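Local coordinates for DUF1116 domain-containing protein (Enterococcus faecalis, PDB 3CLQ) that is of unknown function but belongs to the AllG family, named for a subunit of oxamate carbamoyltransferase, at residues B[212-215]-B[216-220]. Residues are numbered along the deposited sequence; the frame is centred on the assembly and turned at random.
Sequences TDFS and REQLK
With CG set opposite its carbonyl carbon (chi1 -72°) and the chain extended beyond it, Gln218 reaches back from the first turn of helix 216-226 to the residues just ahead of it; Phe214, turned the same way at chi1, meets it there. Gln218 OE1 lies 3.4 Å from Phe214 CD1, approaching the ring obliquely, and the amide and ring planes are 34° apart. Gln218 OE1 also accepts a long, weak but fairly straight hydrogen bond (3.4 Å) from Ser215 N. Ser215 is the N-cap, and this return bond gives the N3-to-N-cap half of a capping box; the reciprocal bond, Ser215 OG to Gln218 N, is not made, those atoms being 4.0 Å apart. Ser215 OG lies 3.1 Å from Glu217 N. The cap's carbonyl starts the helix: Leu219 N hydrogen-bonds to Ser215 O at 3.0 Å, while Gln218 N makes only a weak, bent bond to that oxygen. Leu219 CD1 packs on Phe214 CB at 4.3 Å. Both side chains also rest on helix 146-168, Phe214 on Pro161 and Asp165, Leu219 on Leu162. Arg216 leads away to the second subunit, where its NH2 hydrogen-bonds Phe214 O and Val210 O of that chain.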
loop_
_atom_site.group_PDB
_atom_site.type_symbol
_atom_site.label_atom_id
_atom_site.label_comp_id
_atom_site.label_asym_id
_atom_site.label_seq_id
_atom_site.Cartn_x
_atom_site.Cartn_y
_atom_site.Cartn_z
ATOM N N THR B 212 5.391 -6.345 -24.741
ATOM C CA THR B 212 6.684 -6.902 -25.023
ATOM C C THR B 212 6.484 -8.130 -25.900
ATOM O O THR B 212 5.347 -8.551 -26.137
ATOM C CB THR B 212 7.339 -7.254 -23.694
ATOM O OG1 THR B 212 8.672 -6.754 -23.667
ATOM C CG2 THR B 212 7.303 -8.735 -23.435
ATOM N N ASP B 213 7.562 -8.705 -26.403
ATOM C CA ASP B 213 7.396 -9.846 -27.265
ATOM C C ASP B 213 7.545 -11.162 -26.546
ATOM O O ASP B 213 7.504 -12.213 -27.172
ATOM C CB ASP B 213 8.314 -9.757 -28.490
ATOM C CG ASP B 213 7.775 -8.775 -29.540
ATOM O OD1 ASP B 213 8.483 -8.550 -30.564
ATOM O OD2 ASP B 213 6.641 -8.234 -29.322
ATOM N N PHE B 214 7.699 -11.110 -25.233
ATOM C CA PHE B 214 7.716 -12.327 -24.428
ATOM C C PHE B 214 6.357 -13.058 -24.461
ATOM O O PHE B 214 5.302 -12.436 -24.612
ATOM C CB PHE B 214 8.210 -12.028 -23.007
ATOM C CG PHE B 214 9.688 -11.722 -22.939
ATOM C CD1 PHE B 214 10.587 -12.669 -22.473
ATOM C CD2 PHE B 214 10.184 -10.509 -23.393
ATOM C CE1 PHE B 214 11.964 -12.396 -22.440
ATOM C CE2 PHE B 214 11.546 -10.232 -23.366
ATOM C CZ PHE B 214 12.440 -11.172 -22.888
ATOM N N SER B 215 6.408 -14.384 -24.373
ATOM C CA SER B 215 5.221 -15.216 -24.462
ATOM C C SER B 215 4.335 -15.087 -23.220
ATOM O O SER B 215 4.837 -14.764 -22.168
ATOM C CB SER B 215 5.654 -16.665 -24.596
ATOM O OG SER B 215 4.576 -17.516 -24.231
ATOM N N ARG B 216 3.036 -15.366 -23.315
ATOM C CA ARG B 216 2.214 -15.352 -22.095
ATOM C C ARG B 216 2.819 -16.316 -21.063
ATOM O O ARG B 216 2.990 -15.952 -19.885
ATOM C CB ARG B 216 0.713 -15.703 -22.296
ATOM C CG ARG B 216 0.042 -15.435 -23.633
ATOM C CD ARG B 216 -0.564 -14.064 -23.856
ATOM N NE ARG B 216 -1.961 -14.025 -23.442
ATOM C CZ ARG B 216 -2.928 -13.281 -23.991
ATOM N NH1 ARG B 216 -2.712 -12.519 -25.051
ATOM N NH2 ARG B 216 -4.142 -13.312 -23.472
ATOM N N GLU B 217 3.119 -17.542 -21.497
ATOM C CA GLU B 217 3.769 -18.546 -20.648
ATOM C C GLU B 217 4.946 -17.956 -19.859
ATOM O O GLU B 217 5.178 -18.319 -18.705
ATOM C CB GLU B 217 4.239 -19.740 -21.492
ATOM C CG GLU B 217 5.315 -20.614 -20.823
ATOM C CD GLU B 217 6.260 -21.325 -21.846
ATOM O OE1 GLU B 217 7.251 -20.686 -22.301
ATOM O OE2 GLU B 217 6.022 -22.522 -22.182
ATOM N N GLN B 218 5.680 -17.031 -20.464
ATOM C CA GLN B 218 6.784 -16.378 -19.755
ATOM C C GLN B 218 6.370 -15.246 -18.803
ATOM O O GLN B 218 7.014 -14.988 -17.771
ATOM C CB GLN B 218 7.808 -15.857 -20.755
ATOM C CG GLN B 218 8.606 -16.949 -21.411
ATOM C CD GLN B 218 9.640 -16.417 -22.379
ATOM O OE1 GLN B 218 9.313 -15.664 -23.299
ATOM N NE2 GLN B 218 10.899 -16.815 -22.182
ATOM N N LEU B 219 5.310 -14.537 -19.167
ATOM C CA LEU B 219 4.792 -13.535 -18.290
ATOM C C LEU B 219 4.288 -14.279 -17.075
ATOM O O LEU B 219 4.454 -13.816 -15.953
ATOM C CB LEU B 219 3.679 -12.760 -18.966
ATOM C CG LEU B 219 4.049 -11.440 -19.653
ATOM C CD1 LEU B 219 5.516 -11.266 -19.774
ATOM C CD2 LEU B 219 3.412 -11.367 -21.025
ATOM N N LYS B 220 3.707 -15.453 -17.282
ATOM C CA LYS B 220 3.143 -16.191 -16.166
ATOM C C LYS B 220 4.155 -16.481 -15.050
ATOM O O LYS B 220 3.912 -16.168 -13.869
ATOM C CB LYS B 220 2.442 -17.455 -16.643
ATOM C CG LYS B 220 1.445 -17.978 -15.638
ATOM C CD LYS B 220 2.005 -19.221 -14.954
ATOM C CE LYS B 220 1.283 -20.473 -15.410
ATOM N NZ LYS B 220 -0.091 -20.498 -14.864
#